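Local coordinates for protein putative oxidoreductase (Magnetospirillum magnetotacticum, PDB 3C1A) that is a putative oxidoreductase that probably binds a nicotinamide adenine dinucleotide cofactor in its Rossmann-fold domain, at residues A[301-304]-A[305-308]; A[101-105]-A[106-110]; A[178-181]-A[182-186]. All coordinates share one frame; numbering follows the deposited sequence.

Interaction 1. Residues A[301-304]-A[305-308]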
loop_
_atom_site.group_PDB
_atom_site.type_symbol
_atom_site.label_atom_id
_atom_site.label_comp_id
_atom_site.label_asym_id
_atom_site.label_seq_id
_atom_site.Cartn_x
_atom_site.Cartn_y
_atom_site.Cartn_z
ATOM N N LEU A 301 4.308 6.777 8.017
ATOM C CA LEU A 301 5.538 7.007 7.311
ATOM C C LEU A 301 6.669 6.039 7.720
ATOM O O LEU A 301 7.450 5.581 6.857
ATOM C CB LEU A 301 5.983 8.443 7.590
ATOM C CG LEU A 301 7.286 8.884 6.940
ATOM C CD1 LEU A 301 7.302 8.597 5.453
ATOM C CD2 LEU A 301 7.425 10.354 7.239
ATOM N N GLU A 302 6.789 5.771 9.016
ATOM C CA GLU A 302 7.864 4.876 9.512
ATOM C C GLU A 302 7.737 3.479 8.935
ATOM O O GLU A 302 8.715 2.818 8.623
ATOM C CB GLU A 302 7.848 4.774 11.039
ATOM C CG GLU A 302 9.049 3.992 11.590
ATOM C CD GLU A 302 10.372 4.487 11.004
ATOM O OE1 GLU A 302 10.570 5.735 10.942
ATOM O OE2 GLU A 302 11.190 3.630 10.577
ATOM N N LEU A 303 6.521 3.014 8.791
ATOM C CA LEU A 303 6.304 1.741 8.141
ATOM C C LEU A 303 6.694 1.784 6.672
ATOM O O LEU A 303 7.292 0.838 6.198
ATOM C CB LEU A 303 4.855 1.287 8.287
ATOM C CG LEU A 303 4.492 -0.112 7.768
ATOM C CD1 LEU A 303 5.282 -1.199 8.447
ATOM C CD2 LEU A 303 2.978 -0.389 7.933
ATOM N N GLY A 304 6.376 2.873 5.968
ATOM C CA GLY A 304 6.788 3.040 4.564
ATOM C C GLY A 304 8.299 2.994 4.438
ATOM O O GLY A 304 8.850 2.374 3.509
ATOM N N LEU A 305 8.973 3.628 5.386
ATOM C CA LEU A 305 10.438 3.598 5.383
ATOM C C LEU A 305 10.977 2.158 5.574
ATOM O O LEU A 305 11.917 1.717 4.871
ATOM C CB LEU A 305 10.987 4.572 6.423
ATOM C CG LEU A 305 12.475 4.481 6.805
ATOM C CD1 LEU A 305 13.418 4.609 5.614
ATOM C CD2 LEU A 305 12.752 5.568 7.787
ATOM N N ARG A 306 10.395 1.438 6.514
ATOM C CA ARG A 306 10.848 0.079 6.828
ATOM C C ARG A 306 10.595 -0.858 5.635
ATOM O O ARG A 306 11.400 -1.746 5.380
ATOM C CB ARG A 306 10.148 -0.445 8.076
ATOM C CG ARG A 306 10.500 0.318 9.341
ATOM C CD ARG A 306 9.486 0.041 10.453
ATOM N NE ARG A 306 9.328 -1.385 10.671
ATOM C CZ ARG A 306 8.241 -1.985 11.138
ATOM N NH1 ARG A 306 7.203 -1.274 11.541
ATOM N NH2 ARG A 306 8.218 -3.305 11.269
ATOM N N VAL A 307 9.467 -0.660 4.937
ATOM C CA VAL A 307 9.141 -1.412 3.687
ATOM C C VAL A 307 10.202 -1.143 2.622
ATOM O O VAL A 307 10.618 -2.081 1.931
ATOM C CB VAL A 307 7.811 -0.998 3.094
ATOM C CG1 VAL A 307 7.630 -1.570 1.695
ATOM C CG2 VAL A 307 6.600 -1.375 4.080
ATOM N N VAL A 308 10.572 0.135 2.453
ATOM C CA VAL A 308 11.636 0.517 1.503
ATOM C C VAL A 308 12.967 -0.144 1.845
ATOM O O VAL A 308 13.747 -0.562 0.945
ATOM C CB VAL A 308 11.817 2.058 1.387
ATOM C CG1 VAL A 308 13.133 2.437 0.639
ATOM C CG2 VAL A 308 10.664 2.708 0.642
#
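Four consecutive carbonyls, from Leu301 to Gly304, each receive the amide four residues on, which satisfies these four carbonyls and the amides of Leu305 to Val308 in the first two turns of helix 301-314. Leu301 O takes Leu305 N at 2.9 Å and Gly304 O takes Val308 N at 3.0 Å; Leu303 O likewise accepts from Val307 N, with an N-H...O angle of 161°. The fourth carbonyl, Glu302 O, accepts from Arg306 N and also has Arg306 CG pressed against it at 3.2 Å. The carboxylate of Glu302 lies nearly coplanar with the guanidinium of Arg306, yet the two charges do not pair: Glu302 OE2 is 5.4 Å from Arg306 NE and instead lies 3.6 Å from Arg306 CG, against the aliphatic stem. Arg306 NE has its salt bridge with Asp187, outside this turn. With CG beside the backbone N (chi1 -65°) and a bend at chi3, the arginine doubles back along the helix, where Leu303 CD1 covers one guanidinium face, 3.6 Å from Arg306 NH1. The buried side chains of Leu305 and Val307 lean on helices 106-119 and 168-184 respectively, the pattern of an alpha-helix lodged between two others in this two-domain oxidoreductase.

Interaction 2. Residues A[101-105]-A[106-110]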
loop_
_atom_site.group_PDB
_atom_site.type_symbol
_atom_site.label_atom_id
_atom_site.label_comp_id
_atom_site.label_asym_id
_atom_site.label_seq_id
_atom_site.Cartn_x
_atom_site.Cartn_y
_atom_site.Cartn_z
ATOM N N PRO A 101 5.164 2.429 -3.529
ATOM C CA PRO A 101 6.099 2.434 -2.424
ATOM C C PRO A 101 6.495 3.867 -2.050
ATOM O O PRO A 101 6.531 4.740 -2.912
ATOM C CB PRO A 101 7.307 1.666 -2.977
ATOM C CG PRO A 101 7.273 1.831 -4.381
ATOM C CD PRO A 101 5.792 1.938 -4.758
ATOM N N LEU A 102 6.785 4.099 -0.783
ATOM C CA LEU A 102 7.137 5.416 -0.301
ATOM C C LEU A 102 8.126 6.091 -1.271
ATOM O O LEU A 102 7.934 7.228 -1.713
ATOM C CB LEU A 102 7.768 5.300 1.090
ATOM C CG LEU A 102 8.406 6.544 1.737
ATOM C CD1 LEU A 102 7.362 7.757 1.668
ATOM C CD2 LEU A 102 8.738 6.327 3.154
ATOM N N THR A 103 9.220 5.385 -1.532
ATOM C CA THR A 103 10.199 5.786 -2.505
ATOM C C THR A 103 10.756 4.502 -3.114
ATOM O O THR A 103 10.313 3.404 -2.775
ATOM C CB THR A 103 11.363 6.602 -1.917
ATOM O OG1 THR A 103 12.153 5.782 -1.031
ATOM C CG2 THR A 103 10.847 7.838 -1.163
ATOM N N LEU A 104 11.699 4.648 -4.034
ATOM C CA LEU A 104 12.436 3.509 -4.556
ATOM C C LEU A 104 13.875 3.614 -4.057
ATOM O O LEU A 104 14.751 3.008 -4.636
ATOM C CB LEU A 104 12.416 3.472 -6.089
ATOM C CG LEU A 104 11.050 3.524 -6.779
ATOM C CD1 LEU A 104 11.263 3.566 -8.294
ATOM C CD2 LEU A 104 10.129 2.362 -6.423
ATOM N N ASP A 105 14.101 4.377 -2.983
ATOM C CA ASP A 105 15.446 4.713 -2.544
ATOM C C ASP A 105 15.444 4.949 -1.043
ATOM O O ASP A 105 14.687 5.803 -0.558
ATOM C CB ASP A 105 15.886 5.989 -3.239
ATOM C CG ASP A 105 17.278 6.378 -2.861
ATOM O OD1 ASP A 105 18.199 5.683 -3.324
ATOM O OD2 ASP A 105 17.465 7.319 -2.064
ATOM N N LEU A 106 16.312 4.257 -0.309
ATOM C CA LEU A 106 16.322 4.382 1.165
ATOM C C LEU A 106 16.644 5.790 1.650
ATOM O O LEU A 106 15.910 6.349 2.467
ATOM C CB LEU A 106 17.285 3.400 1.816
ATOM C CG LEU A 106 17.239 3.285 3.348
ATOM C CD1 LEU A 106 15.867 2.939 3.865
ATOM C CD2 LEU A 106 18.211 2.221 3.773
ATOM N N ALA A 107 17.721 6.370 1.125
ATOM C CA ALA A 107 18.146 7.710 1.522
ATOM C C ALA A 107 17.047 8.760 1.360
ATOM O O ALA A 107 16.944 9.658 2.188
ATOM C CB ALA A 107 19.417 8.123 0.770
ATOM N N GLU A 108 16.235 8.639 0.310
ATOM C CA GLU A 108 15.094 9.562 0.071
ATOM C C GLU A 108 14.017 9.347 1.135
ATOM O O GLU A 108 13.383 10.313 1.647
ATOM C CB GLU A 108 14.456 9.329 -1.308
ATOM C CG GLU A 108 15.079 10.087 -2.427
ATOM C CD GLU A 108 14.592 9.714 -3.823
ATOM O OE1 GLU A 108 13.524 9.058 -4.027
ATOM O OE2 GLU A 108 15.305 10.144 -4.757
ATOM N N ALA A 109 13.786 8.067 1.424
ATOM C CA ALA A 109 12.860 7.645 2.472
ATOM C C ALA A 109 13.301 8.281 3.771
ATOM O O ALA A 109 12.513 8.880 4.469
ATOM C CB ALA A 109 12.909 6.171 2.608
ATOM N N GLU A 110 14.584 8.155 4.092
ATOM C CA GLU A 110 15.115 8.722 5.339
ATOM C C GLU A 110 15.022 10.248 5.365
ATOM O O GLU A 110 14.819 10.827 6.431
ATOM C CB GLU A 110 16.552 8.242 5.542
ATOM C CG GLU A 110 16.566 6.756 5.818
ATOM C CD GLU A 110 17.932 6.140 5.809
ATOM O OE1 GLU A 110 18.769 6.524 4.956
ATOM O OE2 GLU A 110 18.149 5.230 6.639
HETATM O O HOH W 1 12.820 6.887 -5.457
HETATM O O HOH W 2 19.736 5.036 -0.693
#
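An N-terminal helix cap joins the loop 101-105 to the first turn of helix 106-119, on the way out of strand 95-99 of the parallel sheet. The evidence is the bond from Glu108 N to Asp105 OD2, 3.0 Å long with an N-H...O angle of 145°. Because Asp105 CG stands anti to its own amide nitrogen (chi1 -179°), the carboxylate swings forward over the start of the helix, and OD2 meets the Glu108 amide on its anti side, 22° out of the carboxylate plane. The other oxygen, Asp105 OD1, accepts a hydrogen bond from a water that in turn accepts from Ala107 N, so a second amide of the turn is served through solvent. Asp105 O is gripped twice: Ala109 N approaches in the carbonyl plane, whereas Thr103 OG1 donates from above that plane at 2.6 Å. This capped turn belongs to a beta-alpha unit of the NAD-binding Rossmann fold, and the loop enters it through a cis peptide bond before Pro101. Glu108 reaches back across Thr103 at a slant, its OE1 3.9 Å from Thr103 CB, and receives a hydrogen bond from a water that accepts from Leu104 N. Its other oxygen, Glu108 OE2, is 4.5 Å from Asp105 OD2, a like-charged neighbour that may be tolerated partly because the helix start is electropositive. With alanine in place of Asp105, both carboxylate oxygens go, and Glu108 N would probably lose its capping acceptor and the water at Ala107 N one of its anchors. On the inner side Leu102 CD2 rests 4.2 Å from Ala109 CB, and both residues also meet helix 301-314, at Leu301 and Leu305.

Interaction 3. Residues A[178-181]-A[182-186]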
loop_
_atom_site.group_PDB
_atom_site.type_symbol
_atom_site.label_atom_id
_atom_site.label_comp_id
_atom_site.label_asym_id
_atom_site.label_seq_id
_atom_site.Cartn_x
_atom_site.Cartn_y
_atom_site.Cartn_z
ATOM N N SER A 178 4.408 -4.573 3.404
ATOM C CA SER A 178 3.677 -3.779 4.402
ATOM C C SER A 178 2.806 -4.661 5.294
ATOM O O SER A 178 2.717 -4.445 6.510
ATOM C CB SER A 178 2.812 -2.689 3.731
ATOM O OG SER A 178 1.863 -3.217 2.832
HETATM N N MSE A 179 2.170 -5.648 4.678
HETATM C CA MSE A 179 1.276 -6.561 5.378
HETATM C C MSE A 179 2.075 -7.441 6.360
HETATM O O MSE A 179 1.723 -7.545 7.545
HETATM C CB MSE A 179 0.498 -7.380 4.352
HETATM C CG MSE A 179 -0.446 -8.391 4.927
HETATM SE SE MSE A 179 0.399 -10.109 5.296
HETATM C CE MSE A 179 0.642 -10.693 3.516
ATOM N N VAL A 180 3.186 -8.005 5.893
ATOM C CA VAL A 180 4.031 -8.851 6.738
ATOM C C VAL A 180 4.632 -8.093 7.940
ATOM O O VAL A 180 4.484 -8.527 9.080
ATOM C CB VAL A 180 5.089 -9.576 5.912
ATOM C CG1 VAL A 180 5.966 -10.422 6.797
ATOM C CG2 VAL A 180 4.417 -10.519 4.865
ATOM N N LEU A 181 5.243 -6.940 7.693
ATOM C CA LEU A 181 5.729 -6.068 8.775
ATOM C C LEU A 181 4.633 -5.604 9.736
ATOM O O LEU A 181 4.859 -5.553 10.959
ATOM C CB LEU A 181 6.493 -4.872 8.234
ATOM C CG LEU A 181 7.706 -5.061 7.306
ATOM C CD1 LEU A 181 8.379 -3.706 6.932
ATOM C CD2 LEU A 181 8.749 -5.996 7.877
ATOM N N ASP A 182 3.457 -5.293 9.220
ATOM C CA ASP A 182 2.312 -4.928 10.068
ATOM C C ASP A 182 1.859 -6.086 10.976
ATOM O O ASP A 182 1.661 -5.902 12.188
ATOM C CB ASP A 182 1.137 -4.431 9.254
ATOM C CG ASP A 182 0.010 -3.950 10.134
ATOM O OD1 ASP A 182 0.241 -3.027 10.956
ATOM O OD2 ASP A 182 -1.100 -4.501 9.997
ATOM N N LEU A 183 1.762 -7.279 10.406
ATOM C CA LEU A 183 1.505 -8.519 11.165
ATOM C C LEU A 183 2.538 -8.822 12.224
ATOM O O LEU A 183 2.173 -9.157 13.349
ATOM C CB LEU A 183 1.432 -9.717 10.211
ATOM C CG LEU A 183 1.146 -11.132 10.761
ATOM C CD1 LEU A 183 -0.196 -11.136 11.480
ATOM C CD2 LEU A 183 1.182 -12.253 9.680
HETATM N N MSE A 184 3.818 -8.773 11.872
HETATM C CA MSE A 184 4.882 -9.291 12.749
HETATM C C MSE A 184 5.319 -8.292 13.809
HETATM O O MSE A 184 5.874 -8.693 14.797
HETATM C CB MSE A 184 6.107 -9.748 11.968
HETATM C CG MSE A 184 5.882 -10.892 11.002
HETATM SE SE MSE A 184 5.048 -12.480 11.764
HETATM C CE MSE A 184 6.678 -13.354 12.415
ATOM N N GLY A 185 5.104 -7.000 13.592
ATOM C CA GLY A 185 5.424 -5.977 14.592
ATOM C C GLY A 185 6.894 -5.654 14.741
ATOM O O GLY A 185 7.294 -5.011 15.703
ATOM N N ARG A 186 7.695 -6.090 13.786
ATOM C CA ARG A 186 9.133 -5.948 13.867
ATOM C C ARG A 186 9.711 -6.126 12.498
ATOM O O ARG A 186 9.013 -6.528 11.567
ATOM C CB ARG A 186 9.734 -7.005 14.804
ATOM C CG ARG A 186 9.251 -8.410 14.520
ATOM C CD ARG A 186 10.118 -9.504 15.152
ATOM N NE ARG A 186 11.374 -9.598 14.430
ATOM C CZ ARG A 186 12.245 -10.593 14.486
ATOM N NH1 ARG A 186 12.054 -11.667 15.259
ATOM N NH2 ARG A 186 13.332 -10.504 13.742
#
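Backbone bonds carry most of the contact between Ser178-Leu181 and Asp182-Arg186, the last turns of helix 168-184 and the two residues that follow it. Leu183 N reaches Met179 O at 2.9 Å with the straightest geometry of the set, an N-H...O angle of 169°, and Met184 N meets Val180 O nearly along the C=O axis. At the two ends the donors sit further off the carbonyl plane: Asp182 N bonds to Ser178 O, and Gly185 N to Leu181 O at 3.0 Å. Gly185 leaves helical geometry with a positive phi of 75°, which turns the chain out of the helix immediately after this last bond. This is the C-terminal end of a long helix within the GFO/IDH/MocA C-terminal domain, whose mixed sheet it covers: Val180 touches Leu213 and Phe215 of strand 204-215, and Met184, a selenomethionine, also leans on Phe215.

Among apolar contacts, Val180 CG1 and Met184 CG meet at 4.2 Å one turn apart. Met184 CG, set opposite its own carbonyl carbon (chi1 -62°), also lies 3.4 Å from Val180 O. Leu181 extends its CD2 branch to 3.7 Å from Arg186 O, so the residue beyond the helix end is still in touch with its last full turn.

The polar ends find their partners outside the two segments. Asp182 packs its CB 3.2 Å from Ser178 O, while its OD2 is engaged by both Lys139, in a salt bridge, and Trp135. Arg186 pairs with Asp189, and Ser178 OG bonds back to the carbonyl of His175.

In the fold
Helix 301-314 ties the three contacts together. Interaction 1 lies about 8 Å, centre to centre, from interaction 2 and about 11 Å from interaction 3, and it touches both. Toward the Rossmann part, Leu305 CD1 packs 3.4 Å from Ala109 CB; toward the C-terminal domain, Val307 CG2 comes to 3.8 Å from Ser178 CA. Interactions 2 and 3 belong to the Rossmann part and the C-terminal domain respectively and do not meet, their nearest atoms being about 9 Å apart, so the helix of interaction 1 bridges them. Near interaction 3, a tetraethylene glycol, probably from crystallisation, lies about 5 Å from the Met179 side chain.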